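Hypothetical protein PG0816 (Porphyromonas gingivalis, PDB 2APL) is of unknown function but belongs to the DUF1896 family and folds as a single chain made largely of alpha-helices, with no strands. Local coordinates at residues C46-A50 with Q51-H55; S80-E83 with R84-Q88; D119-A123 with S124-E128. All coordinates share one frame; numbering follows the deposited sequence.

How the interactions relate
The three contacts illustrate one principle at three places in an all-helical chain: where a helix ends or begins, backbone turns and nearby side chains share the work. Interaction 1 closes helix 31-51 at one extremity of the molecule, its centre about 28 Å from the centre of the chain. Interaction 2 closes helix 74-85 on the opposite side of that centre, about 45 Å from interaction 1, centre to centre. Interaction 3 leads into helix 126-143, the same helix that receives Val81, Glu85 and Phe86 of interaction 2; these two sites, about 19 Å apart between centres, come within about 5 Å at their nearest atoms without touching. With the function unknown, no active site can be placed relative to them.

Interaction 1 (C46-A50 with Q51-H55); sequences CDAVA and QGFSH
With chi1 at -67° in Phe53 and -72° in Gln51, CG of each side chain stands beside its own backbone N, and both chains are turned back onto the last turn of helix 31-51. Phe53 thereby brings one ring edge to Ala48: CD2 lies 3.8 Å from Ala48 CB and 3.4 Å from Ala48 O, which sits near the ring plane rather than over a face. Gln51, extended beyond CG, lies alongside Asp47 instead, its CG 3.3 Å from Asp47 O, with NE2 passing 4.1 Å from Asp47 CB.

The backbone turn beneath these side chains is a textbook Schellman motif. Gly52 takes a positive phi of 114°, at which a CB would press on the preceding carbonyl oxygen; glycine has none. Phe53 N then bonds to Ala48 O at 3.0 Å, and Gly52 N to Val49 O at 3.2 Å; in both cases the donor lies above the carbonyl plane. Gln51 N adds two weak bonds, to Asp47 O and Ala48 O. Beyond the turn, Ser54 is the N-cap of helix 55-67: its OG caps a backbone N of that helix's first turn, and its own N bonds to Glu57 OE1. Ala48 also packs on Ala58 and Met61 of that helix, so the turn joins two successive helices.

The chemistry is thus a division of labour: carbonyls that the ending helix would leave without regular partners are taken up by the N-H groups of the turn, while Ala48 and Phe53 add a small apolar contact that continues onto Met61 of the next helix.

Interaction 2 (S80-E83 with R84-Q88); sequences SVLE and REFEQ
Backbone hydrogen bonds between Ser80 and Arg84, Val81 and Glu85, and Leu82 and Phe86 carry this last turn of helix 74-85, and they weaken toward its end. Arg84 N reaches Ser80 O at 2.7 Å; Glu85 N reaches Val81 O at 2.9 Å; the 3.1 Å bond from Phe86 N to Leu82 O is weak, and Phe86 is the first residue to leave helical geometry.

Apolar packing centres on the Phe86 ring. Its chi1 of -63° sets CG beside the backbone N and turns the ring back along the helix, where Val81 CG1 meets CE2 at 3.8 Å, at the ring edge and in its plane. The two side chains run side by side. Leu82 CD2 touches the same ring more loosely, 4.3 Å from Phe86 CD2.

Polar side chains follow the backbone by their aliphatic parts. Arg84 is extended, its CD 3.6 Å from Ser80 OG. In Glu85 a chi1 of -49° places CG 3.3 Å from Val81 O; the bend at chi2 then directs the carboxylate, whose OE2 is hydrogen-bonded to Tyr131 OH.

Helix 126-143 receives Val81 on Tyr131 and Thr135 and Phe86 on Ile138, while Leu82 touches Pro95 and Leu102 of helix 94-103. As the backbone bonds give out, apolar contact continues through Phe86, so the end of the helix appears to be held mainly by packing, with the Glu85-Tyr131 bond as a polar tie.

Interaction 3 (D119-A123 with S124-E128); sequences DDFEA and SPEYE
Residues 121-123 wind helically without the full bond pattern of a helix; Ser124 N still reaches back four residues to Asp120 O at 3.3 Å, before Tyr127 N bonds to Ser124 O near the start of helix 126-143. Across this turn, Glu122 lies over the Tyr127 ring. The two side chains lie side by side, pointing the same way, and a Glu122 chi1 of -161° places CG over the ring, 3.5 Å from its centroid and only 4° off its normal, a well-centred CH-pi contact. Phe121 meets the edge of that ring: its CE2 lies 3.8 Å from Tyr127 CD1, near the plane of the tyrosine, and the two side chains cross at about a right angle. Farther round, Phe121 CE1 touches Glu126 CG at 3.8 Å. Glu126 is bent at chi2, and its OE2 accepts the Ser124 hydroxyl (OG) at 2.9 Å on the anti side of the carboxylate, 23° out of its plane. Phe121 also stacks edge-to-face with Phe72.

Glu126 thus plays two parts, packing CG on the buried Phe121 ring while OE2 takes the serine hydroxyl. Tyr127, met on one face and at its edge by consecutive residues, should be limited in its rotation.

Interaction 1 (C46-A50 with Q51-H55)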
ATOM      1  N   CYS A  46     -21.923  -5.291  -9.852  1.00 34.60           N
ATOM      2  CA  CYS A  46     -23.020  -5.770 -10.697  1.00 35.59           C
ATOM      3  C   CYS A  46     -23.711  -7.011 -10.068  1.00 34.53           C
ATOM      4  O   CYS A  46     -24.953  -7.103 -10.033  1.00 32.16           O
ATOM      5  CB  CYS A  46     -22.503  -6.054 -12.096  1.00 35.76           C
ATOM      6  SG  CYS A  46     -21.958  -4.623 -12.934  1.00 41.24           S
ATOM      7  N   ASP A  47     -22.923  -7.924  -9.490  1.00 34.49           N
ATOM      8  CA  ASP A  47     -23.493  -9.073  -8.763  1.00 33.00           C
ATOM      9  C   ASP A  47     -24.373  -8.639  -7.616  1.00 31.92           C
ATOM     10  O   ASP A  47     -25.495  -9.147  -7.444  1.00 31.41           O
ATOM     11  CB  ASP A  47     -22.422 -10.045  -8.211  1.00 35.07           C
ATOM     12  CG  ASP A  47     -21.762 -10.908  -9.297  1.00 38.61           C
ATOM     13  OD1 ASP A  47     -22.209 -10.871 -10.472  1.00 40.13           O
ATOM     14  OD2 ASP A  47     -20.777 -11.622  -8.950  1.00 42.43           O
ATOM     15  N   ALA A  48     -23.861  -7.728  -6.792  1.00 31.42           N
ATOM     16  CA  ALA A  48     -24.605  -7.264  -5.626  1.00 30.21           C
ATOM     17  C   ALA A  48     -25.946  -6.636  -6.035  1.00 30.50           C
ATOM     18  O   ALA A  48     -27.009  -7.008  -5.501  1.00 29.75           O
ATOM     19  CB  ALA A  48     -23.787  -6.286  -4.810  1.00 29.40           C
ATOM     20  N   VAL A  49     -25.901  -5.692  -6.981  1.00 30.71           N
ATOM     21  CA  VAL A  49     -27.150  -5.125  -7.528  1.00 32.56           C
ATOM     22  C   VAL A  49     -28.142  -6.185  -7.987  1.00 32.06           C
ATOM     23  O   VAL A  49     -29.325  -6.134  -7.602  1.00 32.91           O
ATOM     24  CB  VAL A  49     -26.877  -4.073  -8.615  1.00 32.19           C
ATOM     25  CG1 VAL A  49     -28.222  -3.605  -9.276  1.00 37.43           C
ATOM     26  CG2 VAL A  49     -26.113  -2.950  -8.002  1.00 32.88           C
ATOM     27  N   ALA A  50     -27.670  -7.156  -8.779  1.00 33.08           N
ATOM     28  CA  ALA A  50     -28.493  -8.257  -9.273  1.00 33.57           C
ATOM     29  C   ALA A  50     -29.124  -9.102  -8.158  1.00 34.59           C
ATOM     30  O   ALA A  50     -30.153  -9.721  -8.360  1.00 33.57           O
ATOM     31  CB  ALA A  50     -27.659  -9.187 -10.185  1.00 33.20           C
ATOM     32  N   GLN A  51     -28.444  -9.197  -7.010  1.00 34.56           N
ATOM     33  CA  GLN A  51     -28.895 -10.071  -5.950  1.00 33.93           C
ATOM     34  C   GLN A  51     -29.785  -9.377  -4.952  1.00 34.45           C
ATOM     35  O   GLN A  51     -30.289 -10.042  -4.037  1.00 35.10           O
ATOM     36  CB  GLN A  51     -27.726 -10.671  -5.194  1.00 33.38           C
ATOM     37  CG  GLN A  51     -27.003 -11.701  -5.998  1.00 34.02           C
ATOM     38  CD  GLN A  51     -25.654 -11.995  -5.424  1.00 36.25           C
ATOM     39  OE1 GLN A  51     -25.355 -11.616  -4.276  1.00 35.94           O
ATOM     40  NE2 GLN A  51     -24.816 -12.655  -6.202  1.00 37.44           N
ATOM     41  N   GLY A  52     -29.979  -8.066  -5.134  1.00 34.11           N
ATOM     42  CA  GLY A  52     -30.893  -7.289  -4.308  1.00 34.30           C
ATOM     43  C   GLY A  52     -30.294  -6.220  -3.415  1.00 34.16           C
ATOM     44  O   GLY A  52     -31.013  -5.572  -2.660  1.00 35.03           O
ATOM     45  N   PHE A  53     -28.981  -6.052  -3.449  1.00 33.58           N
ATOM     46  CA  PHE A  53     -28.334  -5.052  -2.586  1.00 32.84           C
ATOM     47  C   PHE A  53     -28.573  -3.654  -3.171  1.00 34.07           C
ATOM     48  O   PHE A  53     -28.770  -3.506  -4.383  1.00 32.99           O
ATOM     49  CB  PHE A  53     -26.825  -5.364  -2.419  1.00 32.24           C
ATOM     50  CG  PHE A  53     -26.544  -6.631  -1.643  1.00 29.26           C
ATOM     51  CD1 PHE A  53     -26.504  -6.621  -0.236  1.00 29.55           C
ATOM     52  CD2 PHE A  53     -26.265  -7.813  -2.311  1.00 28.46           C
ATOM     53  CE1 PHE A  53     -26.236  -7.766   0.489  1.00 27.71           C
ATOM     54  CE2 PHE A  53     -25.991  -8.999  -1.590  1.00 28.81           C
ATOM     55  CZ  PHE A  53     -25.965  -8.967  -0.182  1.00 31.63           C
ATOM     56  N   SER A  54     -28.553  -2.626  -2.333  1.00 33.06           N
ATOM     57  CA  SER A  54     -28.728  -1.288  -2.857  1.00 33.20           C
ATOM     58  C   SER A  54     -27.443  -0.825  -3.573  1.00 33.74           C
ATOM     59  O   SER A  54     -26.354  -1.448  -3.434  1.00 31.74           O
ATOM     60  CB  SER A  54     -29.027  -0.334  -1.697  1.00 33.96           C
ATOM     61  OG  SER A  54     -27.842  -0.146  -0.925  1.00 34.84           O
ATOM     62  N   HIS A  55     -27.540   0.281  -4.301  1.00 34.18           N
ATOM     63  CA  HIS A  55     -26.323   0.915  -4.913  1.00 34.76           C
ATOM     64  C   HIS A  55     -25.154   1.223  -3.935  1.00 34.71           C
ATOM     65  O   HIS A  55     -23.988   0.889  -4.221  1.00 34.63           O
ATOM     66  CB  HIS A  55     -26.743   2.134  -5.775  1.00 35.40           C
ATOM     67  CG  HIS A  55     -25.600   3.021  -6.190  1.00 37.55           C
ATOM     68  ND1 HIS A  55     -24.648   2.628  -7.115  1.00 38.85           N
ATOM     69  CD2 HIS A  55     -25.266   4.282  -5.808  1.00 38.97           C
ATOM     70  CE1 HIS A  55     -23.761   3.603  -7.254  1.00 43.22           C
ATOM     71  NE2 HIS A  55     -24.110   4.612  -6.466  1.00 40.99           N
TER

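Interaction 2 (S80-E83 with R84-Q88)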
ATOM      1  N   SER A  80       6.609   6.199   7.691  1.00 38.42           N
ATOM      2  CA  SER A  80       6.286   6.398   9.108  1.00 38.75           C
ATOM      3  C   SER A  80       7.499   6.179  10.043  1.00 38.08           C
ATOM      4  O   SER A  80       7.765   6.990  10.948  1.00 37.25           O
ATOM      5  CB  SER A  80       5.114   5.477   9.503  1.00 39.70           C
ATOM      6  OG  SER A  80       4.892   5.503  10.909  1.00 43.64           O
ATOM      7  N   VAL A  81       8.227   5.095   9.827  1.00 37.30           N
ATOM      8  CA  VAL A  81       9.454   4.857  10.575  1.00 37.33           C
ATOM      9  C   VAL A  81      10.373   6.052  10.443  1.00 37.75           C
ATOM     10  O   VAL A  81      10.883   6.556  11.456  1.00 38.11           O
ATOM     11  CB  VAL A  81      10.183   3.558  10.196  1.00 36.62           C
ATOM     12  CG1 VAL A  81      11.644   3.537  10.786  1.00 36.17           C
ATOM     13  CG2 VAL A  81       9.434   2.400  10.716  1.00 39.04           C
ATOM     14  N   LEU A  82      10.597   6.492   9.209  1.00 37.90           N
ATOM     15  CA  LEU A  82      11.476   7.667   8.926  1.00 37.70           C
ATOM     16  C   LEU A  82      11.001   8.977   9.531  1.00 38.29           C
ATOM     17  O   LEU A  82      11.838   9.754  10.058  1.00 38.49           O
ATOM     18  CB  LEU A  82      11.767   7.826   7.410  1.00 37.53           C
ATOM     19  CG  LEU A  82      12.549   6.681   6.687  1.00 37.56           C
ATOM     20  CD1 LEU A  82      12.306   6.815   5.183  1.00 39.18           C
ATOM     21  CD2 LEU A  82      14.048   6.691   7.025  1.00 39.99           C
ATOM     22  N   GLU A  83       9.680   9.219   9.504  1.00 38.19           N
ATOM     23  CA  GLU A  83       9.097  10.401  10.137  1.00 38.65           C
ATOM     24  C   GLU A  83       9.101  10.329  11.657  1.00 39.38           C
ATOM     25  O   GLU A  83       9.350  11.339  12.326  1.00 39.34           O
ATOM     26  CB  GLU A  83       7.664  10.634   9.649  1.00 39.14           C
ATOM     27  CG  GLU A  83       7.536  10.784   8.140  1.00 39.31           C
ATOM     28  CD  GLU A  83       6.154  11.149   7.684  1.00 39.94           C
ATOM     29  OE1 GLU A  83       6.077  11.930   6.714  1.00 44.27           O
ATOM     30  OE2 GLU A  83       5.159  10.686   8.293  1.00 41.67           O
ATOM     31  N   ARG A  84       8.824   9.156  12.227  1.00 40.05           N
ATOM     32  CA  ARG A  84       8.698   9.053  13.689  1.00 41.00           C
ATOM     33  C   ARG A  84      10.029   8.934  14.405  1.00 40.18           C
ATOM     34  O   ARG A  84      10.189   9.435  15.524  1.00 39.50           O
ATOM     35  CB  ARG A  84       7.811   7.874  14.082  1.00 42.08           C
ATOM     36  CG  ARG A  84       6.294   8.093  13.919  1.00 45.95           C
ATOM     37  CD  ARG A  84       5.610   6.766  14.195  1.00 53.54           C
ATOM     38  NE  ARG A  84       4.187   6.882  14.492  1.00 61.83           N
ATOM     39  CZ  ARG A  84       3.346   5.848  14.561  1.00 64.42           C
ATOM     40  NH1 ARG A  84       3.790   4.600  14.353  1.00 64.95           N
ATOM     41  NH2 ARG A  84       2.054   6.060  14.836  1.00 64.40           N
ATOM     42  N   GLU A  85      10.983   8.284  13.747  1.00 39.04           N
ATOM     43  CA  GLU A  85      12.201   7.866  14.398  1.00 39.44           C
ATOM     44  C   GLU A  85      13.440   8.610  13.899  1.00 38.97           C
ATOM     45  O   GLU A  85      14.462   8.616  14.567  1.00 38.99           O
ATOM     46  CB  GLU A  85      12.391   6.333  14.246  1.00 39.68           C
ATOM     47  CG  GLU A  85      11.148   5.481  14.607  1.00 40.61           C
ATOM     48  CD  GLU A  85      10.634   5.699  16.031  1.00 43.94           C
ATOM     49  OE1 GLU A  85      11.453   5.894  16.935  1.00 46.48           O
ATOM     50  OE2 GLU A  85       9.402   5.686  16.253  1.00 46.51           O
ATOM     51  N   PHE A  86      13.369   9.204  12.721  1.00 37.70           N
ATOM     52  CA  PHE A  86      14.568   9.806  12.118  1.00 38.83           C
ATOM     53  C   PHE A  86      14.328  11.268  11.700  1.00 40.48           C
ATOM     54  O   PHE A  86      14.996  11.804  10.814  1.00 40.94           O
ATOM     55  CB  PHE A  86      15.049   8.944  10.940  1.00 38.36           C
ATOM     56  CG  PHE A  86      15.473   7.554  11.358  1.00 38.98           C
ATOM     57  CD1 PHE A  86      16.739   7.343  11.901  1.00 37.54           C
ATOM     58  CD2 PHE A  86      14.584   6.471  11.243  1.00 37.26           C
ATOM     59  CE1 PHE A  86      17.115   6.119  12.335  1.00 37.62           C
ATOM     60  CE2 PHE A  86      14.966   5.208  11.694  1.00 34.35           C
ATOM     61  CZ  PHE A  86      16.238   5.030  12.208  1.00 33.89           C
ATOM     62  N   GLU A  87      13.390  11.909  12.384  1.00 41.41           N
ATOM     63  CA  GLU A  87      12.950  13.248  12.041  1.00 43.60           C
ATOM     64  C   GLU A  87      14.101  14.266  12.119  1.00 44.13           C
ATOM     65  O   GLU A  87      14.232  15.122  11.248  1.00 44.01           O
ATOM     66  CB  GLU A  87      11.769  13.630  12.936  1.00 43.42           C
ATOM     67  CG  GLU A  87      10.858  14.658  12.374  1.00 45.57           C
ATOM     68  CD  GLU A  87      11.166  16.031  12.869  1.00 46.62           C
ATOM     69  OE1 GLU A  87      11.525  16.160  14.054  1.00 49.86           O
ATOM     70  OE2 GLU A  87      11.017  16.994  12.088  1.00 48.01           O
ATOM     71  N   GLN A  88      14.940  14.135  13.144  1.00 45.39           N
ATOM     72  CA  GLN A  88      16.140  14.953  13.303  1.00 46.24           C
ATOM     73  C   GLN A  88      17.237  14.734  12.232  1.00 46.83           C
ATOM     74  O   GLN A  88      17.837  15.696  11.749  1.00 47.66           O
ATOM     75  CB  GLN A  88      16.732  14.760  14.722  1.00 46.68           C
ATOM     76  CG  GLN A  88      16.085  15.674  15.781  1.00 45.62           C
ATOM     77  CD  GLN A  88      16.772  15.627  17.152  1.00 46.21           C
ATOM     78  OE1 GLN A  88      17.916  15.193  17.284  1.00 49.73           O
ATOM     79  NE2 GLN A  88      16.068  16.087  18.171  1.00 43.06           N
TER

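Interaction 3 (D119-A123 with S124-E128)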
ATOM      1  N   ASP A 119      -3.754  -8.109   5.422  1.00 35.48           N
ATOM      2  CA  ASP A 119      -4.509  -6.862   5.628  1.00 35.66           C
ATOM      3  C   ASP A 119      -4.595  -6.401   7.094  1.00 37.04           C
ATOM      4  O   ASP A 119      -4.614  -5.215   7.379  1.00 37.17           O
ATOM      5  CB  ASP A 119      -5.888  -6.980   4.989  1.00 35.54           C
ATOM      6  CG  ASP A 119      -5.820  -6.805   3.496  1.00 34.53           C
ATOM      7  OD1 ASP A 119      -4.816  -6.228   3.000  1.00 30.74           O
ATOM      8  OD2 ASP A 119      -6.745  -7.219   2.809  1.00 34.66           O
ATOM      9  N   ASP A 120      -4.648  -7.350   8.009  1.00 37.73           N
ATOM     10  CA  ASP A 120      -4.776  -7.072   9.429  1.00 40.45           C
ATOM     11  C   ASP A 120      -3.435  -7.054  10.150  1.00 39.52           C
ATOM     12  O   ASP A 120      -3.407  -7.051  11.388  1.00 39.38           O
ATOM     13  CB  ASP A 120      -5.584  -8.202  10.042  1.00 42.45           C
ATOM     14  CG  ASP A 120      -5.416  -9.496   9.254  1.00 47.92           C
ATOM     15  OD1 ASP A 120      -4.585 -10.338   9.688  1.00 50.33           O
ATOM     16  OD2 ASP A 120      -6.062  -9.599   8.156  1.00 51.44           O
ATOM     17  N   PHE A 121      -2.339  -7.043   9.389  1.00 38.50           N
ATOM     18  CA  PHE A 121      -0.983  -7.116   9.974  1.00 38.63           C
ATOM     19  C   PHE A 121      -0.671  -5.985  10.941  1.00 38.50           C
ATOM     20  O   PHE A 121      -0.097  -6.208  12.007  1.00 37.60           O
ATOM     21  CB  PHE A 121       0.106  -7.201   8.917  1.00 37.98           C
ATOM     22  CG  PHE A 121       1.488  -7.356   9.517  1.00 39.91           C
ATOM     23  CD1 PHE A 121       1.922  -8.605   9.999  1.00 37.92           C
ATOM     24  CD2 PHE A 121       2.328  -6.252   9.642  1.00 39.34           C
ATOM     25  CE1 PHE A 121       3.195  -8.760  10.573  1.00 37.73           C
ATOM     26  CE2 PHE A 121       3.616  -6.397  10.221  1.00 37.07           C
ATOM     27  CZ  PHE A 121       4.032  -7.660  10.696  1.00 38.67           C
ATOM     28  N   GLU A 122      -1.055  -4.769  10.574  1.00 39.28           N
ATOM     29  CA  GLU A 122      -0.719  -3.636  11.402  1.00 41.07           C
ATOM     30  C   GLU A 122      -1.338  -3.656  12.805  1.00 41.73           C
ATOM     31  O   GLU A 122      -0.701  -3.182  13.770  1.00 42.54           O
ATOM     32  CB  GLU A 122      -0.962  -2.318  10.680  1.00 40.68           C
ATOM     33  CG  GLU A 122      -0.189  -1.196  11.334  1.00 45.43           C
ATOM     34  CD  GLU A 122      -0.651   0.178  10.951  1.00 48.66           C
ATOM     35  OE1 GLU A 122      -1.152   0.357   9.823  1.00 53.67           O
ATOM     36  OE2 GLU A 122      -0.488   1.088  11.785  1.00 49.41           O
ATOM     37  N   ALA A 123      -2.542  -4.231  12.919  1.00 41.99           N
ATOM     38  CA  ALA A 123      -3.151  -4.581  14.213  1.00 43.26           C
ATOM     39  C   ALA A 123      -2.466  -5.760  14.959  1.00 43.55           C
ATOM     40  O   ALA A 123      -2.593  -5.874  16.176  1.00 44.49           O
ATOM     41  CB  ALA A 123      -4.679  -4.842  14.038  1.00 42.68           C
ATOM     42  N   SER A 124      -1.789  -6.635  14.215  1.00 43.52           N
ATOM     43  CA  SER A 124      -0.980  -7.787  14.688  1.00 43.72           C
ATOM     44  C   SER A 124      -0.037  -7.464  15.874  1.00 44.01           C
ATOM     45  O   SER A 124       0.574  -6.378  15.883  1.00 44.24           O
ATOM     46  CB  SER A 124      -0.059  -8.169  13.498  1.00 44.16           C
ATOM     47  OG  SER A 124       0.184  -9.552  13.324  1.00 46.82           O
ATOM     48  N   PRO A 125       0.140  -8.409  16.846  1.00 43.54           N
ATOM     49  CA  PRO A 125       1.311  -8.269  17.729  1.00 43.76           C
ATOM     50  C   PRO A 125       2.614  -8.092  16.951  1.00 43.83           C
ATOM     51  O   PRO A 125       3.480  -7.312  17.361  1.00 43.52           O
ATOM     52  CB  PRO A 125       1.335  -9.592  18.522  1.00 44.09           C
ATOM     53  CG  PRO A 125      -0.097 -10.042  18.553  1.00 43.54           C
ATOM     54  CD  PRO A 125      -0.693  -9.576  17.225  1.00 43.43           C
ATOM     55  N   GLU A 126       2.738  -8.765  15.806  1.00 43.69           N
ATOM     56  CA  GLU A 126       4.014  -8.760  15.111  1.00 43.47           C
ATOM     57  C   GLU A 126       4.378  -7.443  14.413  1.00 42.62           C
ATOM     58  O   GLU A 126       5.551  -7.226  14.088  1.00 41.77           O
ATOM     59  CB  GLU A 126       4.281 -10.030  14.273  1.00 44.07           C
ATOM     60  CG  GLU A 126       3.093 -10.833  13.797  1.00 50.18           C
ATOM     61  CD  GLU A 126       2.418 -11.725  14.856  1.00 54.87           C
ATOM     62  OE1 GLU A 126       3.078 -12.283  15.774  1.00 58.86           O
ATOM     63  OE2 GLU A 126       1.191 -11.886  14.741  1.00 59.36           O
ATOM     64  N   TYR A 127       3.409  -6.535  14.267  1.00 41.12           N
ATOM     65  CA  TYR A 127       3.709  -5.185  13.767  1.00 40.56           C
ATOM     66  C   TYR A 127       4.835  -4.474  14.534  1.00 40.57           C
ATOM     67  O   TYR A 127       5.733  -3.908  13.939  1.00 38.47           O
ATOM     68  CB  TYR A 127       2.465  -4.265  13.686  1.00 40.68           C
ATOM     69  CG  TYR A 127       2.799  -2.946  12.995  1.00 40.55           C
ATOM     70  CD1 TYR A 127       3.124  -2.920  11.621  1.00 42.34           C
ATOM     71  CD2 TYR A 127       2.844  -1.739  13.702  1.00 39.59           C
ATOM     72  CE1 TYR A 127       3.471  -1.726  10.969  1.00 40.02           C
ATOM     73  CE2 TYR A 127       3.201  -0.528  13.051  1.00 38.67           C
ATOM     74  CZ  TYR A 127       3.507  -0.542  11.690  1.00 40.01           C
ATOM     75  OH  TYR A 127       3.851   0.612  11.022  1.00 41.10           O
ATOM     76  N   GLU A 128       4.768  -4.493  15.862  1.00 41.42           N
ATOM     77  CA  GLU A 128       5.735  -3.763  16.664  1.00 42.41           C
ATOM     78  C   GLU A 128       7.130  -4.338  16.419  1.00 41.36           C
ATOM     79  O   GLU A 128       8.102  -3.592  16.343  1.00 41.26           O
ATOM     80  CB  GLU A 128       5.369  -3.767  18.165  1.00 42.75           C
ATOM     81  CG  GLU A 128       3.942  -4.237  18.527  1.00 49.43           C
ATOM     82  CD  GLU A 128       2.760  -3.548  17.764  1.00 54.26           C
ATOM     83  OE1 GLU A 128       2.803  -2.314  17.497  1.00 58.51           O
ATOM     84  OE2 GLU A 128       1.767  -4.253  17.448  1.00 53.95           O
TER